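Local coordinates for putative chromatin binding protein (Chaetomium thermophilum, PDB 6QP0) that binds and probably hydrolyses ATP, through this N-terminal P-loop NTPase-like part of Kti12, a tRNA-dependent ATPase essential for tRNA modification by Elongator, at residues A[27-32]-A[246-251]; A[104-109]-A[212-217]; A[229-234]-A[238-243]. One frame throughout, in Å; residues are numbered along the deposited sequence.

Contact 1: residues A[27-32]-A[246-251]; sequences EERIAS and KIWDAI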
loop_
_atom_site.group_PDB
_atom_site.type_symbol
_atom_site.label_atom_id
_atom_site.label_comp_id
_atom_site.label_asym_id
_atom_site.label_seq_id
_atom_site.Cartn_x
_atom_site.Cartn_y
_atom_site.Cartn_z
ATOM N N GLU A 27 5.947 1.658 15.831
ATOM C CA GLU A 27 6.632 0.837 16.822
ATOM C C GLU A 27 6.950 1.644 18.076
ATOM O O GLU A 27 6.740 1.166 19.197
ATOM C CB GLU A 27 7.906 0.245 16.221
ATOM C CG GLU A 27 8.438 -0.968 16.964
ATOM C CD GLU A 27 9.574 -1.648 16.224
ATOM O OE1 GLU A 27 10.379 -0.938 15.587
ATOM O OE2 GLU A 27 9.653 -2.894 16.273
ATOM N N GLU A 28 7.447 2.874 17.911
ATOM C CA GLU A 28 7.725 3.712 19.074
ATOM C C GLU A 28 6.436 4.090 19.792
ATOM O O GLU A 28 6.409 4.185 21.023
ATOM C CB GLU A 28 8.492 4.971 18.655
ATOM C CG GLU A 28 7.611 6.150 18.251
ATOM C CD GLU A 28 8.405 7.327 17.706
ATOM O OE1 GLU A 28 8.636 8.295 18.460
ATOM O OE2 GLU A 28 8.800 7.281 16.522
ATOM N N ARG A 29 5.353 4.298 19.039
ATOM C CA ARG A 29 4.109 4.763 19.642
ATOM C C ARG A 29 3.418 3.650 20.420
ATOM O O ARG A 29 2.807 3.902 21.464
ATOM C CB ARG A 29 3.183 5.321 18.563
ATOM C CG ARG A 29 1.962 6.057 19.094
ATOM C CD ARG A 29 2.343 7.329 19.837
ATOM N NE ARG A 29 1.169 8.121 20.197
ATOM C CZ ARG A 29 0.542 8.955 19.371
ATOM N NH1 ARG A 29 0.972 9.113 18.126
ATOM N NH2 ARG A 29 -0.519 9.630 19.790
ATOM N N ILE A 30 3.499 2.408 19.930
ATOM C CA ILE A 30 2.878 1.291 20.638
ATOM C C ILE A 30 3.610 1.017 21.946
ATOM O O ILE A 30 2.985 0.793 22.989
ATOM C CB ILE A 30 2.841 0.044 19.736
ATOM C CG1 ILE A 30 1.892 0.279 18.558
ATOM C CG2 ILE A 30 2.416 -1.173 20.538
ATOM C CD1 ILE A 30 2.036 -0.734 17.442
ATOM N N ALA A 31 4.944 1.018 21.912
ATOM C CA ALA A 31 5.728 0.965 23.136
ATOM C C ALA A 31 5.796 2.317 23.829
ATOM O O ALA A 31 6.067 2.371 25.035
ATOM C CB ALA A 31 7.144 0.471 22.835
ATOM N N SER A 32 5.558 3.402 23.097
ATOM C CA SER A 32 5.552 4.745 23.665
ATOM C C SER A 32 6.927 5.107 24.213
ATOM O O SER A 32 7.708 5.790 23.548
ATOM C CB SER A 32 4.497 4.856 24.765
ATOM O OG SER A 32 4.260 6.211 25.102
ATOM N N LYS A 246 -1.907 11.967 12.879
ATOM C CA LYS A 246 -3.317 11.958 12.506
ATOM C C LYS A 246 -3.769 10.550 12.130
ATOM O O LYS A 246 -4.911 10.164 12.412
ATOM C CB LYS A 246 -3.562 12.939 11.358
ATOM C CG LYS A 246 -3.394 14.411 11.738
ATOM C CD LYS A 246 -2.971 15.236 10.530
ATOM C CE LYS A 246 -2.988 16.735 10.802
ATOM N NZ LYS A 246 -2.508 17.122 12.161
ATOM N N ILE A 247 -2.887 9.763 11.504
ATOM C CA ILE A 247 -3.192 8.352 11.281
ATOM C C ILE A 247 -3.430 7.653 12.615
ATOM O O ILE A 247 -4.375 6.871 12.765
ATOM C CB ILE A 247 -2.067 7.660 10.487
ATOM C CG1 ILE A 247 -1.913 8.268 9.090
ATOM C CG2 ILE A 247 -2.352 6.158 10.393
ATOM C CD1 ILE A 247 -0.681 7.786 8.339
ATOM N N TRP A 248 -2.581 7.932 13.607
ATOM C CA TRP A 248 -2.726 7.282 14.904
ATOM C C TRP A 248 -4.040 7.672 15.568
ATOM O O TRP A 248 -4.787 6.813 16.051
ATOM C CB TRP A 248 -1.548 7.635 15.807
ATOM C CG TRP A 248 -1.625 6.965 17.137
ATOM C CD1 TRP A 248 -2.177 7.467 18.279
ATOM C CD2 TRP A 248 -1.140 5.658 17.465
ATOM N NE1 TRP A 248 -2.061 6.555 19.299
ATOM C CE2 TRP A 248 -1.429 5.436 18.826
ATOM C CE3 TRP A 248 -0.487 4.656 16.742
ATOM C CZ2 TRP A 248 -1.087 4.253 19.478
ATOM C CZ3 TRP A 248 -0.148 3.483 17.390
ATOM C CH2 TRP A 248 -0.448 3.291 18.745
ATOM N N ASP A 249 -4.336 8.974 15.613
ATOM C CA ASP A 249 -5.591 9.426 16.201
ATOM C C ASP A 249 -6.791 8.835 15.475
ATOM O O ASP A 249 -7.827 8.571 16.097
ATOM C CB ASP A 249 -5.660 10.953 16.182
ATOM C CG ASP A 249 -4.622 11.595 17.082
ATOM O OD1 ASP A 249 -4.261 10.979 18.106
ATOM O OD2 ASP A 249 -4.169 12.716 16.766
ATOM N N ALA A 250 -6.670 8.612 14.163
ATOM C CA ALA A 250 -7.778 8.052 13.400
ATOM C C ALA A 250 -8.060 6.610 13.802
ATOM O O ALA A 250 -9.224 6.214 13.933
ATOM C CB ALA A 250 -7.476 8.139 11.904
ATOM N N ILE A 251 -7.013 5.808 14.006
ATOM C CA ILE A 251 -7.193 4.391 14.307
ATOM C C ILE A 251 -7.202 4.171 15.815
ATOM O O ILE A 251 -6.732 3.143 16.310
ATOM C CB ILE A 251 -6.109 3.527 13.631
ATOM C CG1 ILE A 251 -4.706 3.957 14.070
ATOM C CG2 ILE A 251 -6.255 3.593 12.116
ATOM C CD1 ILE A 251 -3.600 3.451 13.154
#
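Arg29 lies along one face of the Trp248 indole, and this pairing of a bent arginine with a flat ring makes up most of the contact. Two parts of the arginine share the face. Its CG sits above the benzo ring, 3.3 Å from the centroid of the Trp248 six-membered ring and almost on the ring normal, a CH-pi contact. Farther out, the guanidinium settles over the pyrrole half: Arg29 CZ is 3.6 Å from the centroid of the Trp248 five-membered ring, a cation-pi stack with the two planes tilted 27° from each other. The closest pair, Arg29 NH2 to Trp248 CD1 at 3.1 Å, falls near the rim of the guanidinium. A bend at chi2 (66°) turns the chain to run along the indole from its six-membered to its five-membered ring, so that CG and the guanidinium meet the same face. Trp248 in turn holds its CG anti to the backbone N, which sends the ring out to the neighbouring helix. Ile30 arrives at the ring edge instead, near the indole plane, where its CG1 packs 3.8 Å from Trp248 CH2. Asp249 OD1 is 4.3 Å from Arg29 NH2, too far for a salt bridge, though its charge may still favour the guanidinium's position; Asp245, one turn before Asp249, does form a salt bridge with Arg29 NH1. The short helical segments cross at -47° with axes 12.2 Å apart, a separation spanned by these long side chains. The contact joins the C-terminal ends of helices 15-31 and 237-250 at the protein surface. Trp248 also rests on Tyr25 and Leu26 of helix 15-31, Ile30 touches Tyr71, and Ile247 turns inward to Ile5 of strand 4-9 and Phe229 of strand 228-231.

Contact 2: residues A[104-109]-A[212-217]; sequences ASEKDA and VFRYEE
From the first turn of helix 106-120, Glu106 reaches across to Arg214; just before it, Ser105 occupies the N-cap. Asp108 N donates to Ser105 OG over 3.3 Å, and Ser105 N returns a nearly straight bond of 3.1 Å to Asp108 OD2, completing a capping box. Next in sequence, Glu106 runs out extended, with CG opposite the backbone N (chi1 -169°), and carries its carboxylate toward the loop after helix 205-213. Arg214 comes from the other direction, also extended from CG to NE. Only the ends meet: Arg214 NH2 lies 3.5 Å from Glu106 OE1, a salt bridge whose hydrogen bond is weak and bent to 139°. Carboxylate and guanidinium planes are turned 54° from each other, so the two groups do not pair side by side. Stronger partners lie nearby: Tyr134 OH bonds both Glu106 OE2 and Arg214 NE, and Tyr88 O takes a hydrogen bond from Arg214 NH2. The chemistry is therefore that of a shared polar network, in which the ion pair adds mainly electrostatic attraction between two residues whose orientation is probably set largely by the tyrosines.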
loop_
_atom_site.group_PDB
_atom_site.type_symbol
_atom_site.label_atom_id
_atom_site.label_comp_id
_atom_site.label_asym_id
_atom_site.label_seq_id
_atom_site.Cartn_x
_atom_site.Cartn_y
_atom_site.Cartn_z
ATOM N N ALA A 104 -0.429 -17.059 -11.923
ATOM C CA ALA A 104 -1.254 -16.221 -11.067
ATOM C C ALA A 104 -1.637 -14.929 -11.778
ATOM O O ALA A 104 -0.833 -14.331 -12.500
ATOM C CB ALA A 104 -0.517 -15.906 -9.766
ATOM N N SER A 105 -2.879 -14.507 -11.569
ATOM C CA SER A 105 -3.398 -13.269 -12.123
ATOM C C SER A 105 -3.372 -12.169 -11.067
ATOM O O SER A 105 -3.169 -12.416 -9.875
ATOM C CB SER A 105 -4.824 -13.471 -12.643
ATOM O OG SER A 105 -5.714 -13.757 -11.578
ATOM N N GLU A 106 -3.583 -10.934 -11.523
ATOM C CA GLU A 106 -3.682 -9.815 -10.595
ATOM C C GLU A 106 -4.818 -10.032 -9.605
ATOM O O GLU A 106 -4.700 -9.687 -8.423
ATOM C CB GLU A 106 -3.880 -8.514 -11.374
ATOM C CG GLU A 106 -3.737 -7.262 -10.535
ATOM C CD GLU A 106 -3.847 -5.993 -11.355
ATOM O OE1 GLU A 106 -3.696 -6.064 -12.595
ATOM O OE2 GLU A 106 -4.084 -4.923 -10.758
ATOM N N LYS A 107 -5.929 -10.609 -10.070
ATOM C CA LYS A 107 -7.033 -10.942 -9.175
ATOM C C LYS A 107 -6.585 -11.909 -8.087
ATOM O O LYS A 107 -7.021 -11.803 -6.935
ATOM C CB LYS A 107 -8.184 -11.531 -9.990
ATOM C CG LYS A 107 -9.415 -11.909 -9.191
ATOM C CD LYS A 107 -10.598 -12.133 -10.125
ATOM C CE LYS A 107 -11.626 -13.080 -9.528
ATOM N NZ LYS A 107 -12.256 -12.542 -8.292
ATOM N N ASP A 108 -5.716 -12.863 -8.433
ATOM C CA ASP A 108 -5.164 -13.762 -7.426
ATOM C C ASP A 108 -4.238 -13.023 -6.466
ATOM O O ASP A 108 -4.157 -13.380 -5.286
ATOM C CB ASP A 108 -4.416 -14.914 -8.097
ATOM C CG ASP A 108 -5.331 -15.819 -8.903
ATOM O OD1 ASP A 108 -6.482 -16.052 -8.475
ATOM O OD2 ASP A 108 -4.897 -16.303 -9.969
ATOM N N ALA A 109 -3.527 -12.000 -6.951
ATOM C CA ALA A 109 -2.705 -11.188 -6.062
ATOM C C ALA A 109 -3.562 -10.504 -5.004
ATOM O O ALA A 109 -3.196 -10.468 -3.824
ATOM C CB ALA A 109 -1.919 -10.152 -6.864
ATOM N N VAL A 212 0.557 3.109 -14.270
ATOM C CA VAL A 212 0.279 4.507 -13.953
ATOM C C VAL A 212 -1.006 4.959 -14.634
ATOM O O VAL A 212 -1.865 5.599 -14.018
ATOM C CB VAL A 212 1.461 5.403 -14.361
ATOM C CG1 VAL A 212 1.115 6.860 -14.083
ATOM C CG2 VAL A 212 2.725 4.997 -13.637
ATOM N N PHE A 213 -1.146 4.647 -15.927
ATOM C CA PHE A 213 -2.321 5.086 -16.670
ATOM C C PHE A 213 -3.617 4.665 -15.981
ATOM O O PHE A 213 -4.576 5.443 -15.926
ATOM C CB PHE A 213 -2.279 4.534 -18.099
ATOM C CG PHE A 213 -3.614 4.552 -18.795
ATOM C CD1 PHE A 213 -4.062 5.691 -19.440
ATOM C CD2 PHE A 213 -4.426 3.428 -18.794
ATOM C CE1 PHE A 213 -5.292 5.710 -20.074
ATOM C CE2 PHE A 213 -5.657 3.442 -19.423
ATOM C CZ PHE A 213 -6.089 4.583 -20.066
ATOM N N ARG A 214 -3.668 3.439 -15.451
ATOM C CA ARG A 214 -4.880 2.902 -14.852
ATOM C C ARG A 214 -4.917 3.062 -13.331
ATOM O O ARG A 214 -5.744 2.426 -12.668
ATOM C CB ARG A 214 -5.062 1.429 -15.236
ATOM C CG ARG A 214 -4.171 0.417 -14.514
ATOM C CD ARG A 214 -4.560 -0.998 -14.943
ATOM N NE ARG A 214 -3.781 -2.040 -14.278
ATOM C CZ ARG A 214 -2.574 -2.437 -14.668
ATOM N NH1 ARG A 214 -1.993 -1.869 -15.720
ATOM N NH2 ARG A 214 -1.948 -3.397 -14.002
ATOM N N TYR A 215 -4.053 3.905 -12.766
ATOM C CA TYR A 215 -4.128 4.197 -11.339
ATOM C C TYR A 215 -5.345 5.069 -11.062
ATOM O O TYR A 215 -5.637 6.013 -11.802
ATOM C CB TYR A 215 -2.854 4.894 -10.855
ATOM C CG TYR A 215 -2.861 5.201 -9.369
ATOM C CD1 TYR A 215 -2.341 4.301 -8.450
ATOM C CD2 TYR A 215 -3.392 6.391 -8.889
ATOM C CE1 TYR A 215 -2.355 4.571 -7.096
ATOM C CE2 TYR A 215 -3.408 6.675 -7.537
ATOM C CZ TYR A 215 -2.887 5.762 -6.645
ATOM O OH TYR A 215 -2.901 6.039 -5.296
ATOM N N GLU A 216 -6.067 4.739 -9.997
ATOM C CA GLU A 216 -7.288 5.438 -9.619
ATOM C C GLU A 216 -7.003 6.252 -8.365
ATOM O O GLU A 216 -6.780 5.687 -7.289
ATOM C CB GLU A 216 -8.428 4.450 -9.389
ATOM C CG GLU A 216 -8.684 3.531 -10.569
ATOM C CD GLU A 216 -9.868 2.616 -10.341
ATOM O OE1 GLU A 216 -10.396 2.599 -9.211
ATOM O OE2 GLU A 216 -10.275 1.919 -11.293
ATOM N N GLU A 217 -7.013 7.571 -8.506
ATOM C CA GLU A 217 -6.685 8.438 -7.386
ATOM C C GLU A 217 -7.657 8.198 -6.238
ATOM O O GLU A 217 -8.868 8.061 -6.464
ATOM C CB GLU A 217 -6.737 9.905 -7.816
ATOM C CG GLU A 217 -5.753 10.277 -8.918
ATOM C CD GLU A 217 -4.309 10.192 -8.463
ATOM O OE1 GLU A 217 -4.079 9.931 -7.264
ATOM O OE2 GLU A 217 -3.404 10.385 -9.303
#

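Contact 3: residues A[229-234]-A[238-243]; sequences FLLAWD and AQTRQV. With ADP (adenosine-5'-diphosphate), chain B.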
loop_
_atom_site.group_PDB
_atom_site.type_symbol
_atom_site.label_atom_id
_atom_site.label_comp_id
_atom_site.label_asym_id
_atom_site.label_seq_id
_atom_site.Cartn_x
_atom_site.Cartn_y
_atom_site.Cartn_z
ATOM N N PHE A 229 -4.726 10.268 3.602
ATOM C CA PHE A 229 -3.497 10.956 3.971
ATOM C C PHE A 229 -2.502 10.810 2.831
ATOM O O PHE A 229 -2.476 9.789 2.139
ATOM C CB PHE A 229 -2.895 10.399 5.265
ATOM C CG PHE A 229 -3.868 10.336 6.407
ATOM C CD1 PHE A 229 -3.988 11.394 7.291
ATOM C CD2 PHE A 229 -4.659 9.216 6.599
ATOM C CE1 PHE A 229 -4.880 11.338 8.344
ATOM C CE2 PHE A 229 -5.554 9.154 7.648
ATOM C CZ PHE A 229 -5.665 10.217 8.521
ATOM N N LEU A 230 -1.687 11.844 2.635
ATOM C CA LEU A 230 -0.722 11.871 1.547
ATOM C C LEU A 230 0.647 12.273 2.075
ATOM O O LEU A 230 0.761 12.999 3.067
ATOM C CB LEU A 230 -1.160 12.841 0.439
ATOM C CG LEU A 230 -2.506 12.546 -0.227
ATOM C CD1 LEU A 230 -3.663 13.111 0.582
ATOM C CD2 LEU A 230 -2.530 13.090 -1.650
ATOM N N LEU A 231 1.689 11.788 1.399
ATOM C CA LEU A 231 3.073 12.096 1.760
ATOM C C LEU A 231 3.872 12.247 0.468
ATOM O O LEU A 231 4.193 11.252 -0.188
ATOM C CB LEU A 231 3.677 11.014 2.647
ATOM C CG LEU A 231 3.133 10.851 4.065
ATOM C CD1 LEU A 231 3.798 9.658 4.744
ATOM C CD2 LEU A 231 3.351 12.114 4.873
ATOM N N ALA A 232 4.185 13.485 0.106
ATOM C CA ALA A 232 5.101 13.732 -0.994
ATOM C C ALA A 232 6.530 13.444 -0.545
ATOM O O ALA A 232 6.845 13.442 0.648
ATOM C CB ALA A 232 4.979 15.172 -1.489
ATOM N N TRP A 233 7.403 13.192 -1.519
ATOM C CA TRP A 233 8.803 12.939 -1.199
ATOM C C TRP A 233 9.405 14.107 -0.425
ATOM O O TRP A 233 10.078 13.913 0.594
ATOM C CB TRP A 233 9.599 12.680 -2.479
ATOM C CG TRP A 233 9.405 11.311 -3.055
ATOM C CD1 TRP A 233 8.440 10.402 -2.718
ATOM C CD2 TRP A 233 10.204 10.690 -4.068
ATOM N NE1 TRP A 233 8.590 9.258 -3.464
ATOM C CE2 TRP A 233 9.665 9.409 -4.300
ATOM C CE3 TRP A 233 11.322 11.095 -4.805
ATOM C CZ2 TRP A 233 10.206 8.531 -5.236
ATOM C CZ3 TRP A 233 11.856 10.221 -5.733
ATOM C CH2 TRP A 233 11.299 8.954 -5.941
ATOM N N ASP A 234 9.169 15.332 -0.895
ATOM C CA ASP A 234 9.780 16.505 -0.284
ATOM C C ASP A 234 9.258 16.777 1.118
ATOM O O ASP A 234 9.877 17.564 1.844
ATOM C CB ASP A 234 9.551 17.724 -1.178
ATOM C CG ASP A 234 10.096 17.523 -2.579
ATOM O OD1 ASP A 234 11.234 17.021 -2.712
ATOM O OD2 ASP A 234 9.382 17.853 -3.548
ATOM N N ALA A 238 9.262 15.980 9.743
ATOM C CA ALA A 238 8.230 16.488 10.646
ATOM C C ALA A 238 6.848 16.580 10.000
ATOM O O ALA A 238 5.841 16.307 10.667
ATOM C CB ALA A 238 8.628 17.864 11.174
ATOM N N GLN A 239 6.766 16.986 8.727
ATOM C CA GLN A 239 5.489 16.927 8.021
ATOM C C GLN A 239 5.019 15.481 7.883
ATOM O O GLN A 239 3.826 15.191 8.028
ATOM C CB GLN A 239 5.597 17.600 6.651
ATOM C CG GLN A 239 5.331 19.109 6.677
ATOM C CD GLN A 239 3.969 19.437 7.256
ATOM O OE1 GLN A 239 3.041 18.633 7.165
ATOM N NE2 GLN A 239 3.849 20.604 7.881
ATOM N N THR A 240 5.947 14.553 7.618
ATOM C CA THR A 240 5.607 13.136 7.680
ATOM C C THR A 240 5.169 12.751 9.089
ATOM O O THR A 240 4.172 12.043 9.274
ATOM C CB THR A 240 6.797 12.273 7.254
ATOM O OG1 THR A 240 7.839 12.397 8.231
ATOM C CG2 THR A 240 7.326 12.687 5.886
ATOM N N ARG A 241 5.917 13.209 10.102
ATOM C CA ARG A 241 5.563 12.919 11.489
ATOM C C ARG A 241 4.188 13.471 11.848
ATOM O O ARG A 241 3.476 12.870 12.661
ATOM C CB ARG A 241 6.626 13.495 12.432
ATOM C CG ARG A 241 6.387 13.264 13.934
ATOM C CD ARG A 241 6.670 11.823 14.363
ATOM N NE ARG A 241 7.018 11.724 15.784
ATOM C CZ ARG A 241 8.174 11.258 16.260
ATOM N NH1 ARG A 241 9.123 10.821 15.437
ATOM N NH2 ARG A 241 8.377 11.221 17.572
ATOM N N GLN A 242 3.796 14.610 11.264
ATOM C CA GLN A 242 2.477 15.164 11.559
ATOM C C GLN A 242 1.371 14.302 10.958
ATOM O O GLN A 242 0.332 14.087 11.594
ATOM C CB GLN A 242 2.369 16.599 11.044
ATOM C CG GLN A 242 1.198 17.353 11.652
ATOM C CD GLN A 242 1.158 18.817 11.266
ATOM O OE1 GLN A 242 1.966 19.289 10.468
ATOM N NE2 GLN A 242 0.208 19.548 11.836
ATOM N N VAL A 243 1.568 13.804 9.733
ATOM C CA VAL A 243 0.593 12.900 9.134
ATOM C C VAL A 243 0.438 11.641 9.988
ATOM O O VAL A 243 -0.678 11.189 10.262
ATOM C CB VAL A 243 0.995 12.534 7.695
ATOM C CG1 VAL A 243 0.004 11.520 7.119
ATOM C CG2 VAL A 243 1.087 13.768 6.821
HETATM P PB ADP B . 7.966 1.351 -4.215
HETATM O O1B ADP B . 8.294 0.138 -3.374
HETATM O O2B ADP B . 7.777 0.940 -5.648
HETATM O O3B ADP B . 6.695 1.995 -3.717
HETATM P PA ADP B . 10.362 2.497 -2.973
HETATM O O1A ADP B . 11.128 1.196 -2.963
HETATM O O2A ADP B . 9.718 2.733 -1.625
HETATM O O3A ADP B . 9.208 2.444 -4.153
HETATM O "O5'" ADP B . 11.404 3.736 -3.342
HETATM C "C5'" ADP B . 11.845 3.846 -4.681
HETATM C "C4'" ADP B . 13.056 4.534 -4.747
HETATM O "O4'" ADP B . 12.821 6.018 -4.600
HETATM C "C3'" ADP B . 14.019 4.124 -3.533
HETATM O "O3'" ADP B . 15.448 4.104 -3.994
HETATM C "C2'" ADP B . 13.858 5.000 -2.674
HETATM O "O2'" ADP B . 15.142 5.264 -1.985
HETATM C "C1'" ADP B . 13.345 6.372 -3.460
HETATM N N9 ADP B . 12.349 7.010 -2.667
HETATM C C8 ADP B . 11.132 6.638 -2.275
HETATM N N7 ADP B . 10.636 7.635 -1.535
HETATM C C5 ADP B . 11.558 8.612 -1.482
HETATM C C6 ADP B . 11.561 9.843 -0.861
HETATM N N6 ADP B . 10.880 10.834 -0.034
HETATM N N1 ADP B . 12.611 10.638 -0.960
HETATM C C2 ADP B . 13.693 10.245 -1.673
HETATM N N3 ADP B . 13.700 9.037 -2.286
HETATM C C4 ADP B . 12.627 8.227 -2.185
#
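The adenine-binding end of the ADP pocket follows directly on the edge strand 228-231, which then turns back into helix 237-250. Trp233, in the connecting loop, lays one face of its indole over the adenine, ADP C5 standing 3.4 Å above the ring plane, over its centre. Trp233 O also receives a weak hydrogen bond from ADP N6, 3.2 Å long and bent to 124°, while Trp233 NE1 is bonded to Ser13 O of the P-loop. With the indole cut back to an alanine, the adenine would probably lose the flat surface over it and Ser13 O the NE1 donor. Next to this loop in sequence, strand and helix pack through aliphatic groups. Val243 spreads its two methyls between alternate strand residues: CG1, anti to the backbone N (chi1 177°), meets Phe229 CB at 3.6 Å, and CG2 meets Leu231 CD2 at 3.4 Å. Leu231 CD2 also rests 3.7 Å from Thr240 CA; the Thr240 hydroxyl is bonded to Glu237 O. Strand 229-231 and helix 238-243 run nearly antiparallel (163°), their axes 9.0 Å apart at closest approach. Phe229 and Leu231 also pack on Leu156 of strand 153-158, Leu231 and Thr240 touch Arg18 of helix 15-31, and Trp233 leans on Lys164 and Val168 of helix 162-174.

In the fold
From the N terminus, the chain passes through strand 4-9 and the P-loop into helix 15-31, whose last turn opens contact 1. The loop it opens closes only at the end of helix 237-250 and encloses both other contacts. Within it, contact 2 opens at helix 106-120 and closes just after helix 205-213; contact 3 then follows in series, as a short strand-to-helix return. Contacts 1 and 3 share helix 237-250 and touch through the Glu28-Arg241 salt bridge and the packing of Lys246 and Ile247 on Phe229. Contact 2 lies across the chain's centre from both, its centre 30 Å from that of contact 1, and joins helix 106-120 to the loop after helix 205-213.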